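Local structure of putative diguanylate cyclase (GGDEF) with PAS/PAC domain (Rhodopseudomonas palustris, 3LIF) at residues H110-T115 with S228-V233; V55-L60 with K88-L93; R18-S23 with K159-G164. The protein probably makes cyclic di-GMP from two GTP molecules with a cytoplasmic GGDEF domain, the fragment described here being its extracellular PDC-fold sensor domain. One frame throughout, in Å; residues are numbered along the deposited sequence.

Contact 1 (H110-T115 with S228-V233); sequences HTLLIT and SRYPLV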
loop_
_atom_site.group_PDB
_atom_site.type_symbol
_atom_site.label_atom_id
_atom_site.label_comp_id
_atom_site.label_asym_id
_atom_site.label_seq_id
_atom_site.Cartn_x
_atom_site.Cartn_y
_atom_site.Cartn_z
ATOM N N HIS A 110 -16.345 -7.953 0.755
ATOM C CA HIS A 110 -15.151 -8.537 1.329
ATOM C C HIS A 110 -13.844 -7.925 0.887
ATOM O O HIS A 110 -12.819 -8.485 1.167
ATOM C CB HIS A 110 -15.125 -10.053 1.073
ATOM C CG HIS A 110 -16.397 -10.732 1.486
ATOM N ND1 HIS A 110 -16.427 -11.818 2.337
ATOM C CD2 HIS A 110 -17.685 -10.427 1.213
ATOM C CE1 HIS A 110 -17.681 -12.171 2.542
ATOM N NE2 HIS A 110 -18.462 -11.335 1.880
ATOM N N THR A 111 -13.861 -6.773 0.239
ATOM C CA THR A 111 -12.641 -6.146 -0.222
ATOM C C THR A 111 -11.709 -5.726 0.910
ATOM O O THR A 111 -12.151 -5.069 1.816
ATOM C CB THR A 111 -13.013 -4.850 -0.962
ATOM O OG1 THR A 111 -13.682 -5.171 -2.199
ATOM C CG2 THR A 111 -11.750 -3.971 -1.233
ATOM N N LEU A 112 -10.420 -6.069 0.861
ATOM C CA LEU A 112 -9.437 -5.409 1.703
ATOM C C LEU A 112 -9.622 -3.946 1.308
ATOM O O LEU A 112 -9.633 -3.673 0.143
ATOM C CB LEU A 112 -8.102 -5.812 1.234
ATOM C CG LEU A 112 -7.121 -6.375 2.223
ATOM C CD1 LEU A 112 -5.668 -5.943 1.842
ATOM C CD2 LEU A 112 -7.447 -5.992 3.632
ATOM N N LEU A 113 -9.839 -3.002 2.212
ATOM C CA LEU A 113 -10.033 -1.617 1.760
ATOM C C LEU A 113 -8.744 -0.938 2.065
ATOM O O LEU A 113 -8.146 -1.182 3.158
ATOM C CB LEU A 113 -11.107 -0.930 2.551
ATOM C CG LEU A 113 -11.869 0.320 2.078
ATOM C CD1 LEU A 113 -11.895 1.347 3.285
ATOM C CD2 LEU A 113 -11.483 0.996 0.785
ATOM N N ILE A 114 -8.277 -0.130 1.114
ATOM C CA ILE A 114 -7.034 0.609 1.372
ATOM C C ILE A 114 -7.339 2.056 1.574
ATOM O O ILE A 114 -7.998 2.653 0.769
ATOM C CB ILE A 114 -6.006 0.489 0.237
ATOM C CG1 ILE A 114 -5.699 -0.985 -0.039
ATOM C CG2 ILE A 114 -4.726 1.328 0.562
ATOM C CD1 ILE A 114 -5.022 -1.152 -1.281
ATOM N N THR A 115 -6.882 2.616 2.666
ATOM C CA THR A 115 -7.329 3.939 3.053
ATOM C C THR A 115 -6.108 4.716 3.479
ATOM O O THR A 115 -5.219 4.157 4.144
ATOM C CB THR A 115 -8.217 3.814 4.275
ATOM O OG1 THR A 115 -9.416 3.139 3.895
ATOM C CG2 THR A 115 -8.531 5.172 4.850
ATOM N N SER A 228 -1.896 -5.946 -10.234
ATOM C CA SER A 228 -3.008 -6.851 -10.306
ATOM C C SER A 228 -3.809 -7.023 -8.963
ATOM O O SER A 228 -3.224 -7.229 -7.888
ATOM C CB SER A 228 -2.525 -8.178 -10.871
ATOM O OG SER A 228 -3.460 -9.134 -10.494
ATOM N N ARG A 229 -5.140 -6.902 -9.049
ATOM C CA ARG A 229 -6.019 -7.312 -7.968
ATOM C C ARG A 229 -6.191 -6.287 -6.812
ATOM O O ARG A 229 -6.901 -6.588 -5.830
ATOM C CB ARG A 229 -5.511 -8.663 -7.443
ATOM C CG ARG A 229 -6.590 -9.706 -7.235
ATOM C CD ARG A 229 -6.222 -11.110 -7.679
ATOM N NE ARG A 229 -5.413 -11.819 -6.704
ATOM C CZ ARG A 229 -4.235 -12.360 -6.996
ATOM N NH1 ARG A 229 -3.740 -12.249 -8.227
ATOM N NH2 ARG A 229 -3.543 -12.999 -6.069
ATOM N N TYR A 230 -5.538 -5.115 -6.896
ATOM C CA TYR A 230 -5.694 -3.991 -5.943
ATOM C C TYR A 230 -5.540 -2.680 -6.707
ATOM O O TYR A 230 -4.754 -2.630 -7.638
ATOM C CB TYR A 230 -4.642 -4.036 -4.820
ATOM C CG TYR A 230 -4.719 -5.316 -4.081
ATOM C CD1 TYR A 230 -5.630 -5.470 -3.033
ATOM C CD2 TYR A 230 -3.946 -6.423 -4.464
ATOM C CE1 TYR A 230 -5.766 -6.651 -2.374
ATOM C CE2 TYR A 230 -4.091 -7.660 -3.786
ATOM C CZ TYR A 230 -5.018 -7.761 -2.746
ATOM O OH TYR A 230 -5.178 -8.930 -2.019
ATOM N N PRO A 231 -6.264 -1.605 -6.304
ATOM C CA PRO A 231 -6.111 -0.315 -7.020
ATOM C C PRO A 231 -4.752 0.400 -6.732
ATOM O O PRO A 231 -4.721 1.510 -6.168
ATOM C CB PRO A 231 -7.254 0.518 -6.464
ATOM C CG PRO A 231 -7.433 -0.003 -5.010
ATOM C CD PRO A 231 -7.093 -1.491 -5.080
ATOM N N LEU A 232 -3.644 -0.242 -7.094
ATOM C CA LEU A 232 -2.307 0.317 -6.875
ATOM C C LEU A 232 -1.573 0.373 -8.228
ATOM O O LEU A 232 -1.939 -0.343 -9.145
ATOM C CB LEU A 232 -1.547 -0.568 -5.890
ATOM C CG LEU A 232 -2.264 -0.725 -4.550
ATOM C CD1 LEU A 232 -1.541 -1.693 -3.614
ATOM C CD2 LEU A 232 -2.376 0.642 -3.859
ATOM N N VAL A 233 -0.558 1.205 -8.355
ATOM C CA VAL A 233 0.274 1.217 -9.547
ATOM C C VAL A 233 1.716 1.177 -9.070
ATOM O O VAL A 233 2.021 1.700 -8.013
ATOM C CB VAL A 233 0.084 2.529 -10.294
ATOM C CG1 VAL A 233 0.798 2.502 -11.653
ATOM C CG2 VAL A 233 -1.385 2.766 -10.480
#
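Leu-112 and Tyr-230 bring the two backbones to 8.6 Å between CA atoms, Ile-114 and Pro-231 to 8.5 Å, and no hydrogen bond crosses, so side chains alone close the distance. Methyl CD1 of Ile-114 reaches the CD2 methyl of Leu-232 tip to tip at 4.1 Å. Its placement follows from CG1 standing anti to the carbonyl carbon (chi1 -56°), which sends the longer branch across the gap. The same CD1 lies 4.3 Å from CD of Pro-231, the centre of an inverse gamma turn closed by the bond from Leu-232 N to Tyr-230 O. Beside this pair, CD1 of Leu-112 approaches CE1 of Tyr-230 obliquely at 4.3 Å. The phenol oxygen is held elsewhere, by a hydrogen bond with Gln-33 of helix 5-47. That long helix also meets Leu-112 and Tyr-230 through Asp-36, and Leu-232 through Phe-32. Ile-114 lies near the start of strand 113-119, an edge strand of one five-stranded sheet, while Leu-232 begins the central strand 232-239 of the other. The contact is thus a buried apolar junction between the two PAS-like subdomains of a double-Cache (PDC) sensor, stacked along their shared helix.

Contact 2 (V55-L60 with K88-L93); sequences VFNERL and KPVPAL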
loop_
_atom_site.group_PDB
_atom_site.type_symbol
_atom_site.label_atom_id
_atom_site.label_comp_id
_atom_site.label_asym_id
_atom_site.label_seq_id
_atom_site.Cartn_x
_atom_site.Cartn_y
_atom_site.Cartn_z
ATOM N N VAL A 55 -6.688 -11.800 26.248
ATOM C CA VAL A 55 -5.573 -12.600 25.747
ATOM C C VAL A 55 -5.310 -12.329 24.251
ATOM O O VAL A 55 -4.145 -12.220 23.817
ATOM C CB VAL A 55 -5.750 -14.138 26.002
ATOM C CG1 VAL A 55 -6.598 -14.836 24.848
ATOM C CG2 VAL A 55 -4.349 -14.772 26.149
ATOM N N PHE A 56 -6.410 -12.269 23.500
ATOM C CA PHE A 56 -6.466 -11.832 22.118
ATOM C C PHE A 56 -5.566 -10.625 21.774
ATOM O O PHE A 56 -4.952 -10.573 20.716
ATOM C CB PHE A 56 -7.919 -11.502 21.801
ATOM C CG PHE A 56 -8.224 -11.465 20.350
ATOM C CD1 PHE A 56 -7.915 -12.545 19.544
ATOM C CD2 PHE A 56 -8.807 -10.339 19.779
ATOM C CE1 PHE A 56 -8.187 -12.531 18.182
ATOM C CE2 PHE A 56 -9.079 -10.299 18.388
ATOM C CZ PHE A 56 -8.783 -11.416 17.584
ATOM N N ASN A 57 -5.463 -9.654 22.656
ATOM C CA ASN A 57 -4.507 -8.612 22.392
ATOM C C ASN A 57 -3.100 -9.151 22.157
ATOM O O ASN A 57 -2.387 -8.674 21.268
ATOM C CB ASN A 57 -4.532 -7.568 23.482
ATOM C CG ASN A 57 -5.842 -6.820 23.522
ATOM O OD1 ASN A 57 -6.520 -6.664 22.502
ATOM N ND2 ASN A 57 -6.207 -6.347 24.695
ATOM N N GLU A 58 -2.684 -10.145 22.941
ATOM C CA GLU A 58 -1.396 -10.826 22.721
ATOM C C GLU A 58 -1.400 -11.549 21.395
ATOM O O GLU A 58 -0.433 -11.498 20.683
ATOM C CB GLU A 58 -1.122 -11.844 23.830
ATOM C CG GLU A 58 -0.673 -11.217 25.146
ATOM C CD GLU A 58 0.465 -10.199 24.945
ATOM O OE1 GLU A 58 1.609 -10.624 24.600
ATOM O OE2 GLU A 58 0.197 -8.967 25.114
ATOM N N ARG A 59 -2.493 -12.234 21.083
ATOM C CA ARG A 59 -2.581 -12.947 19.831
ATOM C C ARG A 59 -2.311 -11.931 18.708
ATOM O O ARG A 59 -1.435 -12.188 17.839
ATOM C CB ARG A 59 -3.937 -13.665 19.651
ATOM C CG ARG A 59 -3.915 -15.087 18.999
ATOM C CD ARG A 59 -5.267 -15.512 18.262
ATOM N NE ARG A 59 -5.419 -14.939 16.890
ATOM C CZ ARG A 59 -5.401 -15.614 15.735
ATOM N NH1 ARG A 59 -5.267 -16.922 15.699
ATOM N NH2 ARG A 59 -5.534 -14.953 14.611
ATOM N N LEU A 60 -3.014 -10.782 18.735
ATOM C CA LEU A 60 -2.811 -9.710 17.745
ATOM C C LEU A 60 -1.384 -9.201 17.728
ATOM O O LEU A 60 -0.826 -8.927 16.681
ATOM C CB LEU A 60 -3.740 -8.532 17.988
ATOM C CG LEU A 60 -5.203 -8.869 17.726
ATOM C CD1 LEU A 60 -5.992 -7.628 17.779
ATOM C CD2 LEU A 60 -5.432 -9.507 16.414
ATOM N N LYS A 88 -0.079 -1.770 23.065
ATOM C CA LYS A 88 -0.481 -1.607 24.442
ATOM C C LYS A 88 0.309 -0.494 25.010
ATOM O O LYS A 88 1.449 -0.326 24.670
ATOM C CB LYS A 88 -0.191 -2.871 25.228
ATOM C CG LYS A 88 1.228 -2.974 25.649
ATOM C CD LYS A 88 1.556 -4.419 25.844
ATOM C CE LYS A 88 2.766 -4.577 26.735
ATOM N NZ LYS A 88 2.552 -5.917 27.321
ATOM N N PRO A 89 -0.293 0.283 25.870
ATOM C CA PRO A 89 -1.681 0.069 26.215
ATOM C C PRO A 89 -2.594 0.162 24.990
ATOM O O PRO A 89 -2.182 0.637 23.939
ATOM C CB PRO A 89 -1.992 1.221 27.169
ATOM C CG PRO A 89 -0.698 2.003 27.378
ATOM C CD PRO A 89 0.332 1.475 26.478
ATOM N N VAL A 90 -3.844 -0.241 25.158
ATOM C CA VAL A 90 -4.774 -0.343 24.077
ATOM C C VAL A 90 -5.609 0.916 24.062
ATOM O O VAL A 90 -6.349 1.196 24.991
ATOM C CB VAL A 90 -5.689 -1.541 24.324
ATOM C CG1 VAL A 90 -6.698 -1.693 23.229
ATOM C CG2 VAL A 90 -4.868 -2.818 24.483
ATOM N N PRO A 91 -5.494 1.713 23.008
ATOM C CA PRO A 91 -6.234 2.967 23.067
ATOM C C PRO A 91 -7.684 2.769 22.709
ATOM O O PRO A 91 -8.047 2.938 21.560
ATOM C CB PRO A 91 -5.566 3.791 21.996
ATOM C CG PRO A 91 -5.055 2.740 21.017
ATOM C CD PRO A 91 -4.585 1.643 21.862
ATOM N N ALA A 92 -8.521 2.435 23.686
ATOM C CA ALA A 92 -9.929 2.134 23.413
ATOM C C ALA A 92 -10.770 3.370 23.145
ATOM O O ALA A 92 -11.807 3.598 23.788
ATOM C CB ALA A 92 -10.520 1.340 24.546
ATOM N N LEU A 93 -10.334 4.160 22.177
ATOM C CA LEU A 93 -11.071 5.354 21.795
ATOM C C LEU A 93 -12.161 5.103 20.755
ATOM O O LEU A 93 -12.300 4.043 20.166
ATOM C CB LEU A 93 -10.107 6.385 21.233
ATOM C CG LEU A 93 -9.137 7.160 22.124
ATOM C CD1 LEU A 93 -9.371 6.895 23.565
ATOM C CD2 LEU A 93 -7.752 6.786 21.781
#
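Asn-57 turns the nitrogen of its amide toward a hydrocarbon: ND2 lies 3.8 Å from methyl CG2 of Val-90, and neither a hydrogen bond nor a salt bridge crosses between 55-60 and 88-93. The oxygen on the other arm of the amide explains the pose. OD1 of Asn-57 is hydrogen-bonded to the backbone N of Ala-85 in strand 82-85, which fixes how the group is turned. With CG of Asn-57 anti to its carbonyl carbon (chi1 -66°), the amide projects across to the loop, meeting Val-90 from the opposite direction. Val-90 rests also on Leu-82 and Ala-85, so its side chain lies between the helix and the strand. At the next helix residue, OE2 of Glu-58 comes to 4.4 Å from NZ of Lys-88. This is too long for a salt bridge, though the opposite charges probably attract weakly across this exposed surface. Between Lys-88 and Val-90 the loop passes through a cis peptide bond before Pro-89, then bends through consecutive inverse gamma turns centred on Pro-91 and Ala-92. These contacts lay the loop that follows strand 82-85 beside helix 55-66, at the outer edge of the five-stranded antiparallel sheet in the first PAS-like subdomain of the PDC fold.

Contact 3 (R18-S23 with K159-G164); sequences RNLSHS and KTFDLG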
loop_
_atom_site.group_PDB
_atom_site.type_symbol
_atom_site.label_atom_id
_atom_site.label_comp_id
_atom_site.label_asym_id
_atom_site.label_seq_id
_atom_site.Cartn_x
_atom_site.Cartn_y
_atom_site.Cartn_z
ATOM N N ARG A 18 10.547 -2.879 -18.236
ATOM C CA ARG A 18 9.204 -3.445 -18.310
ATOM C C ARG A 18 9.118 -4.713 -17.457
ATOM O O ARG A 18 8.119 -4.910 -16.766
ATOM C CB ARG A 18 8.657 -3.601 -19.757
ATOM C CG ARG A 18 8.510 -2.249 -20.410
ATOM C CD ARG A 18 8.327 -2.213 -21.954
ATOM N NE ARG A 18 6.919 -1.981 -22.228
ATOM C CZ ARG A 18 6.393 -0.976 -22.909
ATOM N NH1 ARG A 18 7.142 -0.058 -23.514
ATOM N NH2 ARG A 18 5.073 -0.923 -23.012
ATOM N N ASN A 19 10.160 -5.544 -17.424
ATOM C CA ASN A 19 10.038 -6.760 -16.595
ATOM C C ASN A 19 10.079 -6.375 -15.174
ATOM O O ASN A 19 9.372 -6.920 -14.383
ATOM C CB ASN A 19 11.102 -7.843 -16.863
ATOM C CG ASN A 19 11.185 -8.229 -18.351
ATOM O OD1 ASN A 19 12.216 -8.761 -18.806
ATOM N ND2 ASN A 19 10.121 -7.917 -19.135
ATOM N N LEU A 20 10.922 -5.421 -14.845
ATOM C CA LEU A 20 11.081 -5.056 -13.457
ATOM C C LEU A 20 9.719 -4.561 -12.826
ATOM O O LEU A 20 9.302 -4.996 -11.739
ATOM C CB LEU A 20 12.192 -4.030 -13.361
ATOM C CG LEU A 20 12.424 -3.651 -11.927
ATOM C CD1 LEU A 20 12.354 -4.894 -11.053
ATOM C CD2 LEU A 20 13.747 -2.890 -11.800
ATOM N N SER A 21 9.040 -3.684 -13.561
ATOM C CA SER A 21 7.702 -3.265 -13.248
ATOM C C SER A 21 6.787 -4.496 -13.027
ATOM O O SER A 21 5.989 -4.550 -12.074
ATOM C CB SER A 21 7.158 -2.341 -14.349
ATOM O OG SER A 21 6.415 -3.064 -15.315
ATOM N N HIS A 22 6.909 -5.498 -13.875
ATOM C CA HIS A 22 6.140 -6.697 -13.639
ATOM C C HIS A 22 6.492 -7.365 -12.302
ATOM O O HIS A 22 5.624 -7.760 -11.531
ATOM C CB HIS A 22 6.351 -7.644 -14.779
ATOM C CG HIS A 22 5.435 -8.818 -14.753
ATOM N ND1 HIS A 22 4.316 -8.907 -15.565
ATOM C CD2 HIS A 22 5.481 -9.969 -14.030
ATOM C CE1 HIS A 22 3.704 -10.055 -15.327
ATOM N NE2 HIS A 22 4.382 -10.711 -14.395
ATOM N N SER A 23 7.763 -7.474 -11.983
ATOM C CA SER A 23 8.100 -8.022 -10.681
ATOM C C SER A 23 7.586 -7.180 -9.516
ATOM O O SER A 23 7.066 -7.708 -8.554
ATOM C CB SER A 23 9.603 -8.123 -10.549
ATOM O OG SER A 23 10.043 -9.153 -11.362
ATOM N N LYS A 159 14.962 -0.839 -2.264
ATOM C CA LYS A 159 16.369 -0.528 -2.342
ATOM C C LYS A 159 17.280 -1.702 -2.761
ATOM O O LYS A 159 18.441 -1.486 -3.059
ATOM C CB LYS A 159 16.858 0.158 -1.080
ATOM C CG LYS A 159 17.154 -0.743 0.040
ATOM C CD LYS A 159 17.611 0.118 1.218
ATOM C CE LYS A 159 19.076 0.545 1.033
ATOM N NZ LYS A 159 19.435 1.352 2.211
ATOM N N THR A 160 16.756 -2.920 -2.842
ATOM C CA THR A 160 17.586 -3.995 -3.320
ATOM C C THR A 160 17.854 -3.931 -4.838
ATOM O O THR A 160 18.316 -4.910 -5.417
ATOM C CB THR A 160 16.961 -5.393 -3.065
ATOM O OG1 THR A 160 15.853 -5.585 -3.948
ATOM C CG2 THR A 160 16.538 -5.582 -1.634
ATOM N N PHE A 161 17.541 -2.840 -5.521
ATOM C CA PHE A 161 17.574 -2.922 -6.971
ATOM C C PHE A 161 18.562 -1.979 -7.549
ATOM O O PHE A 161 18.488 -0.786 -7.310
ATOM C CB PHE A 161 16.213 -2.630 -7.585
ATOM C CG PHE A 161 15.270 -3.777 -7.520
ATOM C CD1 PHE A 161 15.353 -4.802 -8.438
ATOM C CD2 PHE A 161 14.294 -3.834 -6.529
ATOM C CE1 PHE A 161 14.480 -5.886 -8.393
ATOM C CE2 PHE A 161 13.419 -4.903 -6.472
ATOM C CZ PHE A 161 13.515 -5.950 -7.412
ATOM N N ASP A 162 19.471 -2.500 -8.356
ATOM C CA ASP A 162 20.457 -1.606 -8.934
ATOM C C ASP A 162 19.970 -0.789 -10.147
ATOM O O ASP A 162 19.803 -1.308 -11.262
ATOM C CB ASP A 162 21.773 -2.324 -9.239
ATOM C CG ASP A 162 22.942 -1.350 -9.199
ATOM O OD1 ASP A 162 22.680 -0.152 -8.858
ATOM O OD2 ASP A 162 24.092 -1.750 -9.512
ATOM N N LEU A 163 19.764 0.501 -9.926
ATOM C CA LEU A 163 19.093 1.311 -10.923
ATOM C C LEU A 163 19.880 2.520 -11.373
ATOM O O LEU A 163 19.329 3.427 -12.030
ATOM C CB LEU A 163 17.795 1.843 -10.325
ATOM C CG LEU A 163 16.457 1.199 -10.645
ATOM C CD1 LEU A 163 16.543 0.216 -11.821
ATOM C CD2 LEU A 163 16.046 0.505 -9.411
ATOM N N GLY A 164 21.136 2.580 -10.960
ATOM C CA GLY A 164 21.962 3.744 -11.242
ATOM C C GLY A 164 21.626 4.903 -10.329
ATOM O O GLY A 164 20.597 4.931 -9.669
#
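The Phe-161 ring receives methyl CD1 of Leu-20 obliquely, and the ring of Phe-157, in helix 151-158, meets it edge-to-face. This joins the long N-terminal helix 5-47 of the PDC fold to the loop that leads from helix 151-158 into strand 168-173 of the second PAS-like subdomain. CD1 of Leu-20 is nearest CE1 of Phe-161, at 3.5 Å, so the methyl is centred on that corner of the ring, with CD1 and CZ of Phe-161 each 4.0 Å away. The two side chains slide past each other in opposite directions. The second branch of Leu-20 is engaged too: CD2 lies 4.2 Å from CD1 of Leu-163, whose side chain runs at a slant to it. With CG of Leu-20 extended away from the backbone nitrogen (chi1 -178°), the fork projects from the helix, CD1 reaching Phe-161 and CD2 touching both Leu-163 and the same ring. Exchanging this leucine for alanine would remove both methyls, which would probably open a gap beside Phe-161 and leave its ring and Leu-163 without their apolar mate on the helix. Leu-20 also touches Val-236 of strand 232-239, tying helix, loop and sheet together at a partly exposed seam. One residue further on, Ser-21 OG is hydrogen-bonded to NE of Arg-225, and Arg-18 O to NH2 of the same arginine. Within the helix, Ser-21 OG donates to Arg-18 O at 2.9 Å, tilted 26° from the carbonyl plane and arriving from the same face as His-22 N.

Overall arrangement
Helix 5-47 is common to all three: it carries one side of contact 3, covers contact 1 further along its length, and through Phe-45 meets Phe-56 in segment 55-60 of contact 2. Contact 1 lies about 8 Å from the centre of the folded chain, where the two subdomains meet. Contacts 2 and 3 sit on opposite sides of that centre, one in each subdomain, about 38 Å apart between centres. From the centre of contact 1, that of contact 2 is about 26 Å away and that of contact 3 about 22 Å, and none of the three touches another. In sequence the segments of contacts 1 and 3 alternate, while contact 2 closes before contact 1 opens. A citrate, probably from crystallisation, is hydrogen-bonded to Arg-18, in segment 18-23.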